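Local coordinates for glucokinase (Streptomyces griseus, PDB 3VGL), which probably catalyses the ATP-dependent phosphorylation of D-glucose to D-glucose 6-phosphate, as a ROK-family glucokinase of the actin-like ATPase clan, at residues A[3-8]-A[50-55]; A[70-75]-A[144-149]. One frame throughout, in Å; residues are numbered along the deposited sequence.

How the contacts relate
From the N terminus, strand 3-9 runs into the first sheet of the actin-like ATPase fold, and contact 1 closes where the end of helix 37-52 and the turn after it come back against residues 3-8. Only after this does the chain enter the loop of residues 70-75, between strands 67-68 and 75-77, which opens contact 2; that closes at residues 144-149, beyond strand 143-144 of the second sheet. The two contacts therefore follow in series, neither nested nor crossed, with centres about 24 Å apart. Contact 1 packs a helix end on the N-terminal sheet, whereas contact 2 joins hairpin loop 70-75, bordering strand 100-104 of that sheet, to the loop after edge strand 143-144 of the second.

Contact 1 of 2, residues A[3-8]-A[50-55]; sequences LTIGVD and GASEGH
Across this contact the CA atoms of I5 and S52 lie 7.3 Å apart and those of L3 and H55 7.8 Å apart; residues 3-8 are a strand, and residues 50-55 are the last turn of a helix and the loop leaving it. That loop is a type II beta turn from S52 to H55, closed by a hydrogen bond of 2.9 Å from H55 N to S52 O, with G54 at positive phi in the third position. I5 carries the packing. With CG1 anti to its carbonyl carbon (chi1 -77°), the longer branch reaches the helix end, where CD1 meets A51 CB at 3.4 Å, tighter than usual van der Waals contact. The same methyl lies 3.3 Å from S52 OG, and I5 CG1 also borders this hydroxyl. S52 OG is nevertheless satisfied within its helix by the carbonyl of V48, so it presents a bonded oxygen to the isoleucine. One step along the strand's face, L3 CD1 comes obliquely to the H55 imidazole, 4.1 Å from ND1, and is equally near H55 CB; this is looser, partly exposed packing. Alternate strand residues thus divide the contact, I5 directed at the helix end and L3 at the turn after it. L26 packs on L3 and H55, and the A51 carbonyl is bonded to S27. On one side of strand 3-9, antiparallel strand 13-19 supplies V18 beside both L3 and I5; on the other, parallel strand 57-64 supplies V57 against I5 and S52. Helix 37-52 is the crossover between the parallel strands 29-32 and 57-64, which lie either side of 13-19 and 3-9 in the sheet.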
loop_
_atom_site.group_PDB
_atom_site.type_symbol
_atom_site.label_atom_id
_atom_site.label_comp_id
_atom_site.label_asym_id
_atom_site.label_seq_id
_atom_site.Cartn_x
_atom_site.Cartn_y
_atom_site.Cartn_z
ATOM N N LEU A 3 -39.381 3.334 31.356
ATOM C CA LEU A 3 -38.857 2.485 30.291
ATOM C C LEU A 3 -38.830 3.224 28.969
ATOM O O LEU A 3 -39.739 3.986 28.650
ATOM C CB LEU A 3 -39.736 1.245 30.131
ATOM C CG LEU A 3 -39.987 0.434 31.405
ATOM C CD1 LEU A 3 -40.964 -0.662 31.068
ATOM C CD2 LEU A 3 -38.711 -0.155 31.929
ATOM N N THR A 4 -37.770 2.993 28.203
ATOM C CA THR A 4 -37.688 3.480 26.828
ATOM C C THR A 4 -37.427 2.295 25.915
ATOM O O THR A 4 -37.118 1.197 26.387
ATOM C CB THR A 4 -36.534 4.488 26.674
ATOM O OG1 THR A 4 -35.331 3.868 27.136
ATOM C CG2 THR A 4 -36.818 5.739 27.500
ATOM N N ILE A 5 -37.566 2.512 24.611
ATOM C CA ILE A 5 -37.218 1.503 23.633
ATOM C C ILE A 5 -35.938 1.929 22.939
ATOM O O ILE A 5 -35.789 3.092 22.610
ATOM C CB ILE A 5 -38.347 1.346 22.568
ATOM C CG1 ILE A 5 -39.511 0.537 23.144
ATOM C CG2 ILE A 5 -37.808 0.704 21.266
ATOM C CD1 ILE A 5 -39.515 -0.930 22.731
ATOM N N GLY A 6 -35.011 0.990 22.768
ATOM C CA GLY A 6 -33.853 1.221 21.881
ATOM C C GLY A 6 -34.047 0.429 20.597
ATOM O O GLY A 6 -34.510 -0.713 20.632
ATOM N N VAL A 7 -33.704 1.031 19.447
ATOM C CA VAL A 7 -33.768 0.354 18.152
ATOM C C VAL A 7 -32.417 0.506 17.449
ATOM O O VAL A 7 -31.997 1.633 17.164
ATOM C CB VAL A 7 -34.859 0.964 17.209
ATOM C CG1 VAL A 7 -35.027 0.106 15.933
ATOM C CG2 VAL A 7 -36.193 1.099 17.934
ATOM N N ASP A 8 -31.734 -0.608 17.191
ATOM C CA ASP A 8 -30.435 -0.557 16.507
ATOM C C ASP A 8 -30.696 -0.940 15.067
ATOM O O ASP A 8 -31.162 -2.051 14.789
ATOM C CB ASP A 8 -29.461 -1.543 17.187
ATOM C CG ASP A 8 -28.051 -1.490 16.595
ATOM O OD1 ASP A 8 -27.897 -1.541 15.349
ATOM O OD2 ASP A 8 -27.088 -1.399 17.389
ATOM N N GLY A 50 -43.490 -4.433 18.341
ATOM C CA GLY A 50 -43.152 -5.762 18.858
ATOM C C GLY A 50 -42.428 -5.737 20.190
ATOM O O GLY A 50 -42.782 -6.466 21.120
ATOM N N ALA A 51 -41.399 -4.899 20.301
ATOM C CA ALA A 51 -40.637 -4.811 21.553
ATOM C C ALA A 51 -41.467 -4.195 22.697
ATOM O O ALA A 51 -41.269 -4.522 23.870
ATOM C CB ALA A 51 -39.376 -4.018 21.323
ATOM N N SER A 52 -42.429 -3.344 22.332
ATOM C CA SER A 52 -43.205 -2.590 23.316
ATOM C C SER A 52 -44.314 -3.422 23.945
ATOM O O SER A 52 -44.865 -3.001 24.947
ATOM C CB SER A 52 -43.811 -1.330 22.687
ATOM O OG SER A 52 -42.766 -0.400 22.398
ATOM N N GLU A 53 -44.643 -4.576 23.353
ATOM C CA GLU A 53 -45.733 -5.447 23.871
ATOM C C GLU A 53 -45.608 -5.663 25.363
ATOM O O GLU A 53 -44.597 -6.178 25.825
ATOM C CB GLU A 53 -45.748 -6.810 23.148
ATOM C CG GLU A 53 -46.863 -7.779 23.573
ATOM C CD GLU A 53 -46.889 -9.090 22.765
ATOM O OE1 GLU A 53 -46.010 -9.271 21.884
ATOM O OE2 GLU A 53 -47.786 -9.937 23.021
ATOM N N GLY A 54 -46.652 -5.285 26.110
ATOM C CA GLY A 54 -46.681 -5.454 27.559
ATOM C C GLY A 54 -46.072 -4.355 28.400
ATOM O O GLY A 54 -46.146 -4.410 29.632
ATOM N N HIS A 55 -45.478 -3.350 27.761
ATOM C CA HIS A 55 -44.682 -2.384 28.517
ATOM C C HIS A 55 -45.141 -0.958 28.298
ATOM O O HIS A 55 -45.504 -0.579 27.194
ATOM C CB HIS A 55 -43.192 -2.500 28.143
ATOM C CG HIS A 55 -42.609 -3.858 28.393
ATOM N ND1 HIS A 55 -42.170 -4.269 29.635
ATOM C CD2 HIS A 55 -42.416 -4.908 27.559
ATOM C CE1 HIS A 55 -41.713 -5.505 29.553
ATOM N NE2 HIS A 55 -41.861 -5.921 28.307
#

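Contact 2 of 2, residues A[70-75]-A[144-149]; sequences DKRATV and LRRGRF
R72 lays its guanidinium flat over that of R146, an arginine-arginine stack with planes 5° apart and centres separated by 3.4 Å. It bridges two surface loops of the actin-like ATPase fold, one between strands 67-68 and 75-77, the other following strand 143-144. The two side chains cross at about a right angle, R72 bending at its CG-CD bond (chi3 -136°) while R146 stays extended from CG to NE. E103 forms a salt bridge with R146 NE and also touches R72, and its carboxylate is likely to offset part of the charge of the stacked pair. On the far face of the R146 guanidinium, L144 CD2 sits 3.4 Å above the plane, toward the rim, leaving that group sandwiched. Replacing R72 with an alanine would probably uncover one face of the R146 guanidinium and leave it freer to turn, though still tied to E103. At the other end of the contact D70 CB packs 3.8 Å from R148 O, while R148 and F149 also reach a second subunit, where D252 accepts a bond from F149 N. One water joins the loops, donating to D70 OD1 at 3.0 Å and to F149 O at 2.7 Å.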
loop_
_atom_site.group_PDB
_atom_site.type_symbol
_atom_site.label_atom_id
_atom_site.label_comp_id
_atom_site.label_asym_id
_atom_site.label_seq_id
_atom_site.Cartn_x
_atom_site.Cartn_y
_atom_site.Cartn_z
ATOM N N ASP A 70 -25.548 16.755 14.183
ATOM C CA ASP A 70 -25.324 17.220 15.563
ATOM C C ASP A 70 -26.629 17.432 16.345
ATOM O O ASP A 70 -26.632 17.438 17.580
ATOM C CB ASP A 70 -24.490 18.509 15.569
ATOM C CG ASP A 70 -25.122 19.615 14.745
ATOM O OD1 ASP A 70 -25.317 19.416 13.525
ATOM O OD2 ASP A 70 -25.430 20.683 15.321
ATOM N N LYS A 71 -27.720 17.603 15.610
ATOM C CA LYS A 71 -29.059 17.718 16.199
ATOM C C LYS A 71 -29.685 16.356 16.538
ATOM O O LYS A 71 -30.791 16.294 17.080
ATOM C CB LYS A 71 -29.991 18.512 15.277
ATOM C CG LYS A 71 -29.527 19.943 15.015
ATOM C CD LYS A 71 -30.687 20.891 14.743
ATOM C CE LYS A 71 -31.181 21.553 16.038
ATOM N NZ LYS A 71 -32.307 22.503 15.826
ATOM N N ARG A 72 -28.986 15.266 16.217
ATOM C CA ARG A 72 -29.450 13.918 16.579
ATOM C C ARG A 72 -30.851 13.616 16.029
ATOM O O ARG A 72 -31.740 13.128 16.750
ATOM C CB ARG A 72 -29.351 13.684 18.098
ATOM C CG ARG A 72 -27.907 13.761 18.625
ATOM C CD ARG A 72 -27.874 14.041 20.112
ATOM N NE ARG A 72 -26.865 15.043 20.442
ATOM C CZ ARG A 72 -26.638 15.494 21.674
ATOM N NH1 ARG A 72 -27.336 15.018 22.698
ATOM N NH2 ARG A 72 -25.704 16.417 21.883
ATOM N N ALA A 73 -31.038 13.919 14.748
ATOM C CA ALA A 73 -32.351 13.806 14.113
ATOM C C ALA A 73 -32.344 13.241 12.695
ATOM O O ALA A 73 -33.359 12.724 12.216
ATOM C CB ALA A 73 -33.048 15.167 14.123
ATOM N N THR A 74 -31.200 13.347 12.026
ATOM C CA THR A 74 -31.108 13.069 10.609
ATOM C C THR A 74 -29.892 12.210 10.311
ATOM O O THR A 74 -28.807 12.466 10.827
ATOM C CB THR A 74 -30.975 14.390 9.841
ATOM O OG1 THR A 74 -32.171 15.153 10.050
ATOM C CG2 THR A 74 -30.774 14.179 8.350
ATOM N N VAL A 75 -30.096 11.180 9.496
ATOM C CA VAL A 75 -28.966 10.407 8.957
ATOM C C VAL A 75 -28.474 11.114 7.686
ATOM O O VAL A 75 -29.116 11.030 6.645
ATOM C CB VAL A 75 -29.338 8.922 8.690
ATOM C CG1 VAL A 75 -28.072 8.136 8.257
ATOM C CG2 VAL A 75 -29.945 8.255 9.958
ATOM N N LEU A 144 -19.934 11.298 25.824
ATOM C CA LEU A 144 -19.944 10.922 24.405
ATOM C C LEU A 144 -19.584 12.130 23.542
ATOM O O LEU A 144 -20.120 13.232 23.738
ATOM C CB LEU A 144 -21.334 10.370 24.046
ATOM C CG LEU A 144 -21.540 9.805 22.641
ATOM C CD1 LEU A 144 -20.642 8.588 22.359
ATOM C CD2 LEU A 144 -23.027 9.452 22.448
ATOM N N ARG A 145 -18.652 11.938 22.600
ATOM C CA ARG A 145 -18.210 13.029 21.745
ATOM C C ARG A 145 -18.597 12.799 20.289
ATOM O O ARG A 145 -18.071 11.904 19.624
ATOM C CB ARG A 145 -16.695 13.229 21.841
ATOM C CG ARG A 145 -16.160 13.363 23.262
ATOM C CD ARG A 145 -16.668 14.628 23.949
ATOM N NE ARG A 145 -16.194 14.674 25.326
ATOM C CZ ARG A 145 -16.250 15.755 26.102
ATOM N NH1 ARG A 145 -16.728 16.899 25.633
ATOM N NH2 ARG A 145 -15.801 15.694 27.347
ATOM N N ARG A 146 -19.494 13.644 19.801
ATOM C CA ARG A 146 -20.041 13.519 18.453
ATOM C C ARG A 146 -19.390 14.480 17.456
ATOM O O ARG A 146 -19.635 14.388 16.254
ATOM C CB ARG A 146 -21.575 13.720 18.486
ATOM C CG ARG A 146 -22.312 12.755 19.413
ATOM C CD ARG A 146 -23.733 13.238 19.570
ATOM N NE ARG A 146 -24.484 12.557 20.625
ATOM C CZ ARG A 146 -24.455 12.882 21.916
ATOM N NH1 ARG A 146 -23.674 13.874 22.355
ATOM N NH2 ARG A 146 -25.215 12.208 22.769
ATOM N N GLY A 147 -18.567 15.405 17.954
ATOM C CA GLY A 147 -17.895 16.403 17.130
ATOM C C GLY A 147 -18.766 17.591 16.754
ATOM O O GLY A 147 -19.949 17.646 17.119
ATOM N N ARG A 148 -18.188 18.531 16.019
ATOM C CA ARG A 148 -18.873 19.782 15.658
ATOM C C ARG A 148 -20.126 19.570 14.805
ATOM O O ARG A 148 -21.148 20.268 14.987
ATOM C CB ARG A 148 -17.890 20.735 14.979
ATOM C CG ARG A 148 -18.520 21.897 14.240
ATOM C CD ARG A 148 -19.174 22.921 15.185
ATOM N NE ARG A 148 -19.753 24.022 14.424
ATOM C CZ ARG A 148 -20.948 23.987 13.841
ATOM N NH1 ARG A 148 -21.709 22.902 13.921
ATOM N NH2 ARG A 148 -21.370 25.049 13.163
ATOM N N PHE A 149 -20.054 18.615 13.885
ATOM C CA PHE A 149 -21.139 18.377 12.947
ATOM C C PHE A 149 -21.869 17.070 13.199
ATOM O O PHE A 149 -22.731 16.676 12.404
ATOM C CB PHE A 149 -20.636 18.489 11.507
ATOM C CG PHE A 149 -19.976 19.809 11.204
ATOM C CD1 PHE A 149 -20.736 20.978 11.077
ATOM C CD2 PHE A 149 -18.595 19.888 11.039
ATOM C CE1 PHE A 149 -20.120 22.179 10.791
ATOM C CE2 PHE A 149 -17.974 21.106 10.760
ATOM C CZ PHE A 149 -18.735 22.253 10.630
HETATM O O HOH W 1 -24.454 18.191 10.976
#